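Long-range contacts in glycoside hydrolase family 43 (Halothermothrix orenii, PDB 4QQS), which shows alpha-L-arabinofuranosidase activity and, as a five-bladed beta-propeller glycosidase, probably takes part in xylan degradation: residues Tyr5-Gly10 and Asn288-Tyr293; Gly11-Gly16 and Gly282-Val287; Arg37-Trp42 and Glu69-Pro74; Tyr207-Ala212 and Gly255-Thr260; Lys249-Pro254 and Tyr272-Tyr277. All coordinates share one frame; numbering follows the deposited sequence.

Contact 1: Tyr5-Gly10 and Asn288-Tyr293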
# COMPACT_ATOMS: atom_id res chain seq x y z
N TYR A 5 5.53 16.94 -14.82
CA TYR A 5 6.18 16.43 -13.62
C TYR A 5 7.37 15.56 -14.00
O TYR A 5 7.42 14.99 -15.08
CB TYR A 5 5.20 15.64 -12.73
CG TYR A 5 4.85 14.25 -13.22
CD1 TYR A 5 5.62 13.15 -12.88
CD2 TYR A 5 3.72 14.03 -14.00
CE1 TYR A 5 5.28 11.87 -13.32
CE2 TYR A 5 3.37 12.76 -14.44
CZ TYR A 5 4.16 11.69 -14.09
OH TYR A 5 3.81 10.43 -14.53
N THR A 6 8.34 15.47 -13.09
CA THR A 6 9.46 14.55 -13.23
C THR A 6 9.59 13.80 -11.92
O THR A 6 9.73 14.41 -10.87
CB THR A 6 10.78 15.29 -13.53
OG1 THR A 6 10.65 16.06 -14.74
CG2 THR A 6 11.94 14.32 -13.71
N ASN A 7 9.54 12.47 -11.99
CA ASN A 7 9.77 11.66 -10.82
C ASN A 7 11.21 11.77 -10.36
O ASN A 7 12.10 12.01 -11.18
CB ASN A 7 9.47 10.19 -11.12
CG ASN A 7 7.99 9.88 -11.13
OD1 ASN A 7 7.24 10.35 -10.27
ND2 ASN A 7 7.58 9.06 -12.08
N PRO A 8 11.46 11.56 -9.07
CA PRO A 8 10.46 11.35 -8.01
C PRO A 8 9.75 12.65 -7.62
O PRO A 8 10.41 13.65 -7.39
CB PRO A 8 11.32 10.84 -6.83
CG PRO A 8 12.60 10.39 -7.45
CD PRO A 8 12.83 11.33 -8.58
N VAL A 9 8.43 12.64 -7.52
CA VAL A 9 7.68 13.86 -7.26
C VAL A 9 7.70 14.24 -5.78
O VAL A 9 7.49 13.39 -4.91
CB VAL A 9 6.22 13.79 -7.76
CG1 VAL A 9 6.18 13.73 -9.27
CG2 VAL A 9 5.47 12.63 -7.14
N GLY A 10 7.97 15.51 -5.51
CA GLY A 10 7.92 16.03 -4.17
C GLY A 10 9.23 15.97 -3.41
O GLY A 10 9.34 16.56 -2.33
N ASN A 288 6.90 8.35 -6.23
CA ASN A 288 6.76 8.49 -7.67
C ASN A 288 5.32 8.33 -8.07
O ASN A 288 4.55 7.65 -7.37
CB ASN A 288 7.55 7.42 -8.41
CG ASN A 288 9.00 7.37 -8.00
OD1 ASN A 288 9.84 8.08 -8.55
ND2 ASN A 288 9.28 6.60 -6.97
N ILE A 289 4.94 8.90 -9.21
CA ILE A 289 3.64 8.67 -9.80
C ILE A 289 3.80 8.31 -11.27
O ILE A 289 4.76 8.72 -11.93
CB ILE A 289 2.68 9.88 -9.66
CG1 ILE A 289 3.14 11.07 -10.51
CG2 ILE A 289 2.53 10.26 -8.18
CD1 ILE A 289 2.22 12.25 -10.43
N ASP A 290 2.85 7.55 -11.81
CA ASP A 290 2.80 7.34 -13.25
C ASP A 290 1.39 6.91 -13.65
O ASP A 290 0.59 6.48 -12.83
CB ASP A 290 3.85 6.31 -13.72
CG ASP A 290 5.21 6.93 -14.06
OD1 ASP A 290 5.25 7.96 -14.78
OD2 ASP A 290 6.25 6.35 -13.65
N ARG A 291 1.09 7.05 -14.94
CA ARG A 291 -0.23 6.76 -15.45
C ARG A 291 -0.52 5.27 -15.47
O ARG A 291 0.32 4.48 -15.88
CB ARG A 291 -0.39 7.36 -16.85
CG ARG A 291 -0.53 8.87 -16.79
CD ARG A 291 -0.64 9.54 -18.18
NE ARG A 291 -1.14 10.91 -18.00
CZ ARG A 291 -0.40 11.97 -17.70
NH1 ARG A 291 0.93 11.91 -17.69
NH2 ARG A 291 -1.00 13.12 -17.45
N LEU A 292 -1.73 4.94 -15.02
CA LEU A 292 -2.24 3.58 -14.91
C LEU A 292 -3.50 3.50 -15.76
O LEU A 292 -4.33 4.40 -15.70
CB LEU A 292 -2.60 3.32 -13.45
CG LEU A 292 -3.09 1.93 -13.09
CD1 LEU A 292 -1.93 0.94 -13.15
CD2 LEU A 292 -3.69 1.93 -11.70
N TYR A 293 -3.65 2.45 -16.56
CA TYR A 293 -4.81 2.35 -17.45
C TYR A 293 -5.07 0.90 -17.81
O TYR A 293 -4.21 0.04 -17.66
CB TYR A 293 -4.59 3.19 -18.71
CG TYR A 293 -3.43 2.74 -19.57
CD1 TYR A 293 -2.12 3.07 -19.24
CD2 TYR A 293 -3.63 1.98 -20.73
CE1 TYR A 293 -1.05 2.67 -20.02
CE2 TYR A 293 -2.56 1.60 -21.53
CZ TYR A 293 -1.27 1.93 -21.16
OH TYR A 293 -0.20 1.54 -21.93
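In this five-bladed beta-propeller the loop leading into the first blade is pinned to strand 285-295 of the last, and the carboxamide of Asn-7 is the pin. Its ND2 gives a nearly straight bond of 2.8 Å to Ile-289 O, lying in both the amide and the carbonyl plane, while its OD1 takes Ile-289 N at 2.9 Å from above the plane of its own side-chain carbonyl. One side chain thus satisfies both polar backbone atoms of a strand residue. Tyr-5 adds a second anchor: with CG in the crowded position between backbone N and carbonyl carbon (chi1 75°), its ring lays one face over Ile-289 CG1, a CH-pi contact of 3.9 Å to the centroid. The phenol OH then donates to Asp-290 OD1 at 2.9 Å, arriving from above the carboxylate plane. In the second shell, Thr-305 OG1 bonds the same OD1, Tyr-272 OH holds OD2, and Thr-305 O shares Asn-7 ND2. Asn-288 is fixed through ND2 by Thr-274 OG1 and Tyr-272 O, which leaves its OD1 against Pro-8, entered through a cis peptide. Beyond the proline, Val-9 CG2 meets Ile-289 CG2 at 3.9 Å, the two side chains crossing at about a right angle.

Contact 2: Gly11-Gly16 and Gly282-Val287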
# COMPACT_ATOMS: atom_id res chain seq x y z
N GLY A 11 10.20 15.23 -3.93
CA GLY A 11 11.48 15.09 -3.26
C GLY A 11 11.36 14.48 -1.88
O GLY A 11 12.12 14.83 -0.97
N ILE A 12 10.41 13.57 -1.72
CA ILE A 12 10.16 12.95 -0.44
C ILE A 12 10.99 11.68 -0.34
O ILE A 12 10.77 10.74 -1.09
CB ILE A 12 8.67 12.60 -0.29
CG1 ILE A 12 7.81 13.86 -0.39
CG2 ILE A 12 8.42 11.90 1.03
CD1 ILE A 12 6.35 13.56 -0.58
N THR A 13 11.96 11.69 0.57
CA THR A 13 12.84 10.56 0.76
C THR A 13 12.76 10.10 2.21
O THR A 13 12.07 10.69 3.03
CB THR A 13 14.29 10.90 0.39
OG1 THR A 13 14.82 11.82 1.35
CG2 THR A 13 14.38 11.50 -1.03
N GLY A 14 13.43 8.99 2.49
CA GLY A 14 13.39 8.39 3.81
C GLY A 14 12.04 7.78 4.13
O GLY A 14 11.66 7.69 5.31
N ILE A 15 11.32 7.35 3.10
CA ILE A 15 10.00 6.78 3.29
C ILE A 15 9.90 5.40 2.67
O ILE A 15 10.85 4.89 2.08
CB ILE A 15 8.90 7.73 2.75
CG1 ILE A 15 9.02 8.00 1.25
CG2 ILE A 15 8.94 9.04 3.51
CD1 ILE A 15 8.62 6.88 0.29
N GLY A 16 8.72 4.80 2.83
CA GLY A 16 8.29 3.68 2.01
C GLY A 16 6.77 3.67 1.98
O GLY A 16 6.12 4.31 2.80
N GLY A 282 18.01 0.09 -0.09
CA GLY A 282 17.61 -0.25 1.26
C GLY A 282 16.27 0.36 1.59
O GLY A 282 15.42 0.54 0.72
N GLY A 283 16.07 0.70 2.86
CA GLY A 283 14.82 1.28 3.32
C GLY A 283 14.57 2.73 2.97
O GLY A 283 13.45 3.22 3.13
N ASP A 284 15.58 3.43 2.47
CA ASP A 284 15.38 4.82 2.06
C ASP A 284 14.78 4.82 0.66
O ASP A 284 15.48 4.58 -0.33
CB ASP A 284 16.71 5.57 2.07
CG ASP A 284 16.54 7.06 1.78
OD1 ASP A 284 15.48 7.48 1.29
OD2 ASP A 284 17.50 7.83 2.02
N ARG A 285 13.47 5.06 0.59
CA ARG A 285 12.76 5.11 -0.68
C ARG A 285 12.11 6.48 -0.86
O ARG A 285 12.08 7.31 0.05
CB ARG A 285 11.77 3.96 -0.79
CG ARG A 285 12.52 2.62 -0.91
CD ARG A 285 11.95 1.47 -0.18
NE ARG A 285 11.65 1.73 1.23
CZ ARG A 285 10.87 0.92 1.89
NH1 ARG A 285 10.39 -0.15 1.27
NH2 ARG A 285 10.55 1.15 3.15
N THR A 286 11.63 6.71 -2.08
CA THR A 286 11.13 7.99 -2.50
C THR A 286 9.86 7.80 -3.33
O THR A 286 9.61 6.72 -3.86
CB THR A 286 12.23 8.77 -3.26
OG1 THR A 286 11.84 10.12 -3.48
CG2 THR A 286 12.56 8.11 -4.57
N VAL A 287 9.03 8.84 -3.41
CA VAL A 287 7.70 8.78 -3.98
C VAL A 287 7.70 9.10 -5.47
O VAL A 287 8.39 10.03 -5.92
CB VAL A 287 6.78 9.78 -3.24
CG1 VAL A 287 5.39 9.79 -3.83
CG2 VAL A 287 6.72 9.46 -1.75
O HOH W 1 9.58 11.97 -3.94
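Ile-15 and Arg-285 form a single antiparallel bridge, a hydrogen-bonded pair in which Ile-15 N donates to Arg-285 O at 3.1 Å and Arg-285 N returns a bond to Ile-15 O at 3.0 Å. Gly-14 and Ile-15 both face Arg-285, which makes a G1 beta bulge; the positive phi of Gly-14 (70°) suits glycine. The N-H that this bulge turns aside is taken up by a side chain: Asp-284 OD1, which also bonds Thr-276 OG1, receives Gly-14 N at 2.8 Å from above its carboxylate plane. Farther along, Thr-286 OG1, anti to its backbone N, donates to Ile-12 O at 2.7 Å; a water that takes the N-H of Ile-12 lies 3.0 Å from both Thr-286 OG1 and Val-287 O, within donating range of each. In the propeller this joins the segment entering strand 16-23 of the first blade to strand 285-295 of the last, beside the predicted proton acceptor Asp-17. The bent chain of Arg-285 folds back so that NE makes weak bonds to Ile-15 O and Gly-283 O, and one guanidinium face covers Gly-16, with NH2 3.6 Å from its CA. A beta carbon on Gly-16 would collide with that NH2. On the apolar side Ile-15, doubled up with CG1 in the crowded position, presses CG1 on Arg-285 O and sets CD1 3.8 Å from Val-287 CG2, while Trp-42 packs against both Ile-12 and Ile-15.

Contact 3: Arg37-Trp42 and Glu69-Pro74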
# COMPACT_ATOMS: atom_id res chain seq x y z
N ARG A 37 7.60 5.73 15.69
CA ARG A 37 6.61 6.59 16.33
C ARG A 37 5.24 6.71 15.64
O ARG A 37 4.21 6.79 16.32
CB ARG A 37 7.26 7.98 16.50
CG ARG A 37 6.38 9.05 17.08
CD ARG A 37 7.14 10.34 17.32
NE ARG A 37 6.25 11.31 17.92
CZ ARG A 37 6.64 12.38 18.59
NH1 ARG A 37 7.94 12.62 18.76
NH2 ARG A 37 5.74 13.20 19.09
N GLY A 38 5.19 6.79 14.32
CA GLY A 38 3.93 7.09 13.66
C GLY A 38 4.13 7.41 12.20
O GLY A 38 5.08 6.96 11.57
N PHE A 39 3.20 8.18 11.64
CA PHE A 39 3.14 8.41 10.21
C PHE A 39 2.97 9.86 9.86
O PHE A 39 2.02 10.51 10.31
CB PHE A 39 2.01 7.58 9.58
CG PHE A 39 2.08 6.14 9.95
CD1 PHE A 39 3.03 5.32 9.37
CD2 PHE A 39 1.24 5.61 10.91
CE1 PHE A 39 3.15 4.00 9.75
CE2 PHE A 39 1.36 4.29 11.31
CZ PHE A 39 2.31 3.48 10.73
N LYS A 40 3.88 10.33 9.02
CA LYS A 40 3.77 11.64 8.41
C LYS A 40 2.70 11.65 7.32
O LYS A 40 2.38 10.63 6.70
CB LYS A 40 5.11 12.04 7.80
CG LYS A 40 6.18 12.33 8.84
CD LYS A 40 7.54 12.59 8.22
CE LYS A 40 8.51 13.13 9.27
NZ LYS A 40 9.91 13.19 8.79
N VAL A 41 2.18 12.85 7.10
CA VAL A 41 1.26 13.15 6.01
C VAL A 41 1.78 14.35 5.23
O VAL A 41 2.30 15.30 5.81
CB VAL A 41 -0.19 13.37 6.52
CG1 VAL A 41 -0.26 14.52 7.53
CG2 VAL A 41 -1.16 13.56 5.36
N TRP A 42 1.66 14.26 3.90
CA TRP A 42 1.97 15.35 2.99
C TRP A 42 0.70 15.67 2.20
O TRP A 42 -0.13 14.79 1.94
CB TRP A 42 3.07 14.95 2.00
CG TRP A 42 4.42 14.61 2.57
CD1 TRP A 42 5.53 15.40 2.52
CD2 TRP A 42 4.82 13.40 3.25
NE1 TRP A 42 6.60 14.76 3.10
CE2 TRP A 42 6.19 13.54 3.56
CE3 TRP A 42 4.17 12.21 3.60
CZ2 TRP A 42 6.92 12.55 4.21
CZ3 TRP A 42 4.90 11.23 4.24
CH2 TRP A 42 6.25 11.40 4.54
N GLU A 69 7.50 0.10 18.05
CA GLU A 69 8.45 0.35 16.98
C GLU A 69 7.86 -0.26 15.72
O GLU A 69 6.79 -0.87 15.77
CB GLU A 69 9.81 -0.30 17.30
CG GLU A 69 9.74 -1.81 17.46
CD GLU A 69 11.09 -2.47 17.70
OE1 GLU A 69 12.13 -1.84 17.42
OE2 GLU A 69 11.09 -3.62 18.17
N ASP A 70 8.56 -0.09 14.61
CA ASP A 70 8.17 -0.72 13.35
C ASP A 70 6.76 -0.31 12.90
O ASP A 70 5.94 -1.13 12.50
CB ASP A 70 8.30 -2.25 13.43
CG ASP A 70 9.74 -2.71 13.62
OD1 ASP A 70 10.65 -2.13 12.99
OD2 ASP A 70 9.96 -3.67 14.40
N PHE A 71 6.52 1.00 12.93
CA PHE A 71 5.28 1.59 12.43
C PHE A 71 5.35 1.65 10.91
O PHE A 71 6.13 2.42 10.36
CB PHE A 71 5.09 3.00 13.03
CG PHE A 71 4.66 2.99 14.47
CD1 PHE A 71 5.59 2.86 15.49
CD2 PHE A 71 3.32 3.09 14.82
CE1 PHE A 71 5.19 2.83 16.81
CE2 PHE A 71 2.92 3.06 16.14
CZ PHE A 71 3.86 2.92 17.12
N TRP A 72 4.55 0.80 10.25
CA TRP A 72 4.62 0.64 8.80
C TRP A 72 3.28 0.78 8.11
O TRP A 72 2.23 0.38 8.63
CB TRP A 72 5.16 -0.75 8.41
CG TRP A 72 6.50 -1.12 8.94
CD1 TRP A 72 7.47 -0.29 9.41
CD2 TRP A 72 7.00 -2.45 9.07
NE1 TRP A 72 8.56 -1.03 9.84
CE2 TRP A 72 8.28 -2.36 9.65
CE3 TRP A 72 6.49 -3.71 8.76
CZ2 TRP A 72 9.06 -3.49 9.92
CZ3 TRP A 72 7.26 -4.82 9.04
CH2 TRP A 72 8.52 -4.71 9.62
N ALA A 73 3.37 1.30 6.89
CA ALA A 73 2.38 1.17 5.81
C ALA A 73 0.96 1.58 6.20
O ALA A 73 0.04 0.75 6.21
CB ALA A 73 2.43 -0.24 5.21
N PRO A 74 0.78 2.87 6.46
CA PRO A 74 -0.54 3.40 6.80
C PRO A 74 -1.41 3.54 5.57
O PRO A 74 -0.91 3.88 4.49
CB PRO A 74 -0.20 4.79 7.36
CG PRO A 74 0.98 5.21 6.56
CD PRO A 74 1.79 3.93 6.37
O HOH W 2 6.41 5.15 9.96
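A bridging water is the best-held polar atom here, and two carbonyls grip it: it donates to Gly-38 O and to Phe-71 O, each at 2.8 Å, and so spans two segments that share no direct hydrogen bond. Around it the work is done by rings. Phe-39, its CG anti to the carbonyl carbon (chi1 -53°), pushes its outer end at the backbone of the other segment: CE1 lies 3.4 Å from Phe-71 C, and the N of Trp-72 sits at the ring edge. Over one face of the same ring lies Pro-74, whose CB makes a CH-pi contact 3.8 Å from the centroid. Phe-71 crosses Phe-39 at about a right angle and touches the tip atom, Phe-39 CZ, with its CB at 3.6 Å. One face of the Phe-71 ring is covered by the peptide between Arg-37 and Gly-38, Arg-37 O standing above its centre. An alanine in place of Phe-39 would remove the ring that fills the angle between Phe-71 and Pro-74, and would probably loosen the join as well as the packing on Tyr-87 and Met-85. The strands 38-42 and 72-74 pass 8.1 Å apart at 48°, too splayed to pair, as expected of neighbouring blades in a beta-propeller. Ala-73, its N held by Thr-32 OG1, lies beside the predicted catalytic-site residues Asp-17 and Asp-126.

Contact 4: Tyr207-Ala212 and Gly255-Thr260. With NA (sodium ion), chain D.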
# COMPACT_ATOMS: atom_id res chain seq x y z
N TYR A 207 -9.23 -6.01 -9.31
CA TYR A 207 -7.81 -6.07 -9.64
C TYR A 207 -7.00 -5.75 -8.40
O TYR A 207 -7.13 -4.67 -7.84
CB TYR A 207 -7.49 -5.05 -10.75
CG TYR A 207 -8.17 -5.39 -12.04
CD1 TYR A 207 -9.51 -5.08 -12.26
CD2 TYR A 207 -7.50 -6.09 -13.02
CE1 TYR A 207 -10.15 -5.45 -13.42
CE2 TYR A 207 -8.14 -6.44 -14.21
CZ TYR A 207 -9.46 -6.11 -14.40
OH TYR A 207 -10.11 -6.47 -15.55
N MET A 208 -6.18 -6.69 -7.97
CA MET A 208 -5.33 -6.52 -6.80
C MET A 208 -3.90 -6.32 -7.28
O MET A 208 -3.28 -7.25 -7.81
CB MET A 208 -5.35 -7.76 -5.90
CG MET A 208 -4.49 -7.58 -4.64
SD MET A 208 -4.09 -9.10 -3.80
CE MET A 208 -5.75 -9.60 -3.39
N MET A 209 -3.40 -5.11 -7.12
CA MET A 209 -1.99 -4.84 -7.31
C MET A 209 -1.24 -5.28 -6.05
O MET A 209 -1.79 -5.20 -4.94
CB MET A 209 -1.80 -3.35 -7.59
CG MET A 209 -2.51 -2.92 -8.84
SD MET A 209 -2.55 -1.16 -9.14
CE MET A 209 -0.88 -0.99 -9.79
N TYR A 210 -0.00 -5.72 -6.21
CA TYR A 210 0.77 -6.20 -5.07
C TYR A 210 2.24 -6.17 -5.48
O TYR A 210 2.57 -6.05 -6.66
CB TYR A 210 0.35 -7.63 -4.65
CG TYR A 210 0.70 -8.66 -5.68
CD1 TYR A 210 -0.14 -8.93 -6.75
CD2 TYR A 210 1.91 -9.34 -5.63
CE1 TYR A 210 0.22 -9.85 -7.72
CE2 TYR A 210 2.27 -10.25 -6.60
CZ TYR A 210 1.42 -10.51 -7.64
OH TYR A 210 1.72 -11.43 -8.63
N SER A 211 3.11 -6.30 -4.48
CA SER A 211 4.55 -6.30 -4.70
C SER A 211 5.17 -7.64 -4.33
O SER A 211 4.68 -8.35 -3.43
CB SER A 211 5.19 -5.20 -3.87
OG SER A 211 4.70 -3.92 -4.27
N ALA A 212 6.25 -7.99 -5.01
CA ALA A 212 6.97 -9.22 -4.73
C ALA A 212 8.47 -8.97 -4.81
O ALA A 212 8.91 -7.93 -5.30
CB ALA A 212 6.57 -10.33 -5.71
N GLY A 255 7.65 -0.21 -6.06
CA GLY A 255 6.82 -1.06 -5.24
C GLY A 255 5.87 -0.37 -4.29
O GLY A 255 5.80 0.86 -4.20
N HIS A 256 5.14 -1.26 -3.61
CA HIS A 256 4.14 -0.96 -2.57
C HIS A 256 3.34 0.26 -2.90
O HIS A 256 3.49 1.34 -2.28
CB HIS A 256 4.77 -0.91 -1.12
CG HIS A 256 3.76 -1.03 -0.01
ND1 HIS A 256 3.76 -1.94 0.98
CD2 HIS A 256 2.68 -0.30 0.18
CE1 HIS A 256 2.74 -1.74 1.74
NE2 HIS A 256 2.05 -0.76 1.27
N ASN A 257 2.41 0.08 -3.84
CA ASN A 257 1.72 1.19 -4.43
C ASN A 257 0.31 1.43 -3.90
O ASN A 257 -0.34 0.57 -3.29
CB ASN A 257 1.63 1.00 -5.94
CG ASN A 257 0.61 -0.06 -6.33
OD1 ASN A 257 0.89 -1.26 -6.27
ND2 ASN A 257 -0.59 0.39 -6.70
N SER A 258 -0.17 2.64 -4.18
CA SER A 258 -1.58 2.95 -4.12
C SER A 258 -2.02 3.47 -5.50
O SER A 258 -1.21 3.53 -6.43
CB SER A 258 -1.87 3.95 -3.00
OG SER A 258 -1.11 5.13 -3.13
N VAL A 259 -3.31 3.77 -5.63
CA VAL A 259 -3.89 4.27 -6.87
C VAL A 259 -4.81 5.44 -6.53
O VAL A 259 -5.57 5.36 -5.56
CB VAL A 259 -4.70 3.18 -7.60
CG1 VAL A 259 -5.29 3.73 -8.90
CG2 VAL A 259 -3.85 1.96 -7.88
N THR A 260 -4.75 6.50 -7.32
CA THR A 260 -5.66 7.62 -7.16
C THR A 260 -6.00 8.15 -8.56
O THR A 260 -5.62 7.56 -9.58
CB THR A 260 -5.05 8.68 -6.23
OG1 THR A 260 -6.02 9.68 -5.91
CG2 THR A 260 -3.83 9.32 -6.84
NA NA D . -0.70 -0.57 1.26
O HOH W 3 2.00 -3.02 -4.26
O HOH W 4 -0.09 -1.08 -1.22
O HOH W 5 -0.34 1.55 1.08
O HOH W 6 -1.25 -2.87 1.51
O HOH W 7 -0.61 -0.87 3.48
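One direct hydrogen bond joins the segments: His-256 N donates to Ser-211 OG at 2.8 Å. The hydroxyl, anti to its own carbonyl carbon, is used twice, since it also donates to a water at 2.8 Å from OG that accepts the N-H of Asn-257. Two successive backbone N-H groups are thus served from one serine, just where the chain turns a corner at His-256. An alanine in place of Ser-211 would remove both links and would probably leave the backbone at His-256 less firmly set.

The same corner residue binds the metal. The CB of His-256 leaves the backbone away from segment 207-212 and, with CG anti to its backbone N (chi1 -162°), NE2 reaches the sodium ion at 2.8 Å. Four waters and Glu-75 OE2 complete the ion's coordination; one of these waters, 2.6 Å from the ion, is placed to donate to Asn-257 O, which would link the strand to the site. ND1 of the same ring bonds a bound HEPES molecule, probably from the crystallisation liquor, so both nitrogens are occupied.

Van der Waals contact centres on Met-209. A bend at chi3 (80°) brings its CE to 3.4 Å from the amide nitrogen Asn-257 ND2, while the apolar touch is SD on Val-259 CG2 at 3.6 Å; ND2 also makes a weak bond to Ser-258 O.

In the propeller, strand 205-212 lies between strands 191-202 and 221-227 of its own blade, with Ser-211 backbone-bonded to the predicted proton donor Glu-195, whereas strand 257-261 is an outermost strand of the last sheet, paired with strand 268-275.

Contact 5: Lys249-Pro254 and Tyr272-Tyr277; sequences KGISGP and YHTHTY
The loop 249-254 runs beside the end of strand 268-275 and joins it through a single backbone hydrogen bond, His-275 N to Ser-252 O, 3.0 Å long, close to straight and in the carbonyl plane. Two steps along, Pro-254 CA offers a CA-H contact to His-273 O at 3.1 Å. A water reinforces the first bond, donating to Gly-250 O and His-275 O while accepting the N-H of Ser-252. Among the side chains, Thr-274 brings CB to 3.4 Å from Ser-252 O, and its CG2, anti to the carbonyl carbon, meets Ile-251 CG2 at 3.8 Å. Pro-254 CB rests against the Tyr-272 ring, 3.8 Å from CD2. Gly-253, at positive phi, passes so close to the His-275 ring that a beta carbon would run into NE2. A second water donates to Gly-253 O at 2.6 Å, lies 3.2 Å from His-273 ND1 and stands above the centre of one face of the His-275 imidazole.

In this last propeller blade the contact borders the predicted active site, for His-273 NE2 bonds weakly to Asp-17 OD2, the predicted proton acceptor, whose charge would probably favour a proton on that nitrogen. His-275 has weak bonds to carbonyl oxygens at both nitrogens, ND1 to Gly-282 O and NE2 to Ser-217 O, which is consistent with a doubly protonated, positively charged ring.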
# COMPACT_ATOMS: atom_id res chain seq x y z
N LYS A 249 17.86 3.99 -16.05
CA LYS A 249 17.29 5.29 -15.72
C LYS A 249 17.43 5.63 -14.22
O LYS A 249 16.86 6.62 -13.76
CB LYS A 249 15.81 5.34 -16.11
CG LYS A 249 15.51 5.18 -17.60
CD LYS A 249 14.01 5.33 -17.85
CE LYS A 249 13.66 5.39 -19.33
NZ LYS A 249 12.19 5.63 -19.47
N GLY A 250 18.13 4.81 -13.45
CA GLY A 250 18.26 5.03 -12.02
C GLY A 250 16.99 4.70 -11.25
O GLY A 250 16.79 5.22 -10.15
N ILE A 251 16.18 3.79 -11.79
CA ILE A 251 14.90 3.42 -11.19
C ILE A 251 15.00 1.99 -10.66
O ILE A 251 15.02 1.03 -11.43
CB ILE A 251 13.76 3.54 -12.20
CG1 ILE A 251 13.68 4.95 -12.80
CG2 ILE A 251 12.44 3.18 -11.52
CD1 ILE A 251 12.73 5.03 -13.99
N SER A 252 15.04 1.86 -9.34
CA SER A 252 15.26 0.59 -8.66
C SER A 252 14.08 0.24 -7.75
O SER A 252 13.61 1.07 -6.98
CB SER A 252 16.52 0.71 -7.80
OG SER A 252 16.77 -0.46 -7.06
N GLY A 253 13.62 -1.00 -7.85
CA GLY A 253 12.64 -1.52 -6.90
C GLY A 253 11.29 -0.81 -6.80
O GLY A 253 10.84 -0.52 -5.70
N PRO A 254 10.61 -0.55 -7.93
CA PRO A 254 9.31 0.11 -7.82
C PRO A 254 8.30 -0.76 -7.08
O PRO A 254 8.11 -1.92 -7.42
CB PRO A 254 8.89 0.32 -9.28
CG PRO A 254 9.61 -0.75 -10.03
CD PRO A 254 10.92 -0.96 -9.31
N TYR A 272 3.89 5.03 -6.18
CA TYR A 272 4.76 3.93 -5.81
C TYR A 272 6.11 4.46 -5.34
O TYR A 272 6.49 5.58 -5.67
CB TYR A 272 4.94 2.96 -6.99
CG TYR A 272 5.58 3.58 -8.22
CD1 TYR A 272 4.84 4.33 -9.12
CD2 TYR A 272 6.93 3.42 -8.45
CE1 TYR A 272 5.44 4.91 -10.24
CE2 TYR A 272 7.54 3.98 -9.58
CZ TYR A 272 6.79 4.74 -10.46
OH TYR A 272 7.44 5.29 -11.54
N HIS A 273 6.82 3.64 -4.58
CA HIS A 273 8.16 4.03 -4.17
C HIS A 273 9.23 3.39 -5.03
O HIS A 273 8.99 2.39 -5.69
CB HIS A 273 8.41 3.78 -2.69
CG HIS A 273 8.43 2.35 -2.25
ND1 HIS A 273 9.18 1.32 -2.79
CD2 HIS A 273 7.79 1.84 -1.19
CE1 HIS A 273 8.95 0.23 -2.07
NE2 HIS A 273 8.13 0.53 -1.09
N THR A 274 10.40 4.02 -5.04
CA THR A 274 11.62 3.44 -5.60
C THR A 274 12.77 3.75 -4.63
O THR A 274 12.65 4.61 -3.77
CB THR A 274 11.96 4.02 -6.98
OG1 THR A 274 12.05 5.45 -6.87
CG2 THR A 274 10.93 3.65 -8.02
N HIS A 275 13.90 3.09 -4.80
CA HIS A 275 15.02 3.37 -3.91
C HIS A 275 15.58 4.76 -4.17
O HIS A 275 15.80 5.15 -5.31
CB HIS A 275 16.13 2.35 -4.07
CG HIS A 275 15.70 0.96 -3.75
ND1 HIS A 275 15.30 0.53 -2.50
CD2 HIS A 275 15.60 -0.10 -4.57
CE1 HIS A 275 14.98 -0.75 -2.58
NE2 HIS A 275 15.17 -1.16 -3.82
N THR A 276 15.83 5.49 -3.09
CA THR A 276 16.40 6.82 -3.22
C THR A 276 17.82 6.73 -3.80
O THR A 276 18.24 7.60 -4.57
CB THR A 276 16.38 7.54 -1.86
OG1 THR A 276 15.03 7.59 -1.39
CG2 THR A 276 16.94 8.96 -1.96
N TYR A 277 18.54 5.69 -3.42
CA TYR A 277 19.90 5.47 -3.86
C TYR A 277 19.99 4.10 -4.53
O TYR A 277 20.25 3.09 -3.88
CB TYR A 277 20.88 5.58 -2.69
CG TYR A 277 20.83 6.94 -2.02
CD1 TYR A 277 21.38 8.05 -2.64
CD2 TYR A 277 20.22 7.11 -0.79
CE1 TYR A 277 21.35 9.30 -2.03
CE2 TYR A 277 20.18 8.35 -0.17
CZ TYR A 277 20.74 9.45 -0.81
OH TYR A 277 20.69 10.68 -0.19
O HOH W 8 15.37 4.30 -7.88
O HOH W 9 12.17 0.50 -3.73

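Four of the five contacts meet on the last propeller blade. Contacts 1 and 2 share strand 285-295 and touch where Pro-8 packs on Val-287; contact 5, centred about 9 Å from contact 2, adds the neighbouring strand 268-275, through probable backbone hydrogen bonds from Thr-286 N to Thr-274 O and from Asn-288 N to Tyr-272 O (both 2.9 Å). Another such bond, Gly-255 N to His-273 O (3.0 Å), ties contact 4 to contact 5. Contact 3, on the first two blades, reaches contact 2 through Trp-42 and contact 4 where Ala-73 CB meets His-256 CE1 at 3.8 Å. Contacts 2 to 5 thus converge on the predicted proton acceptor Asp-17, near the sodium ion bound in contact 4.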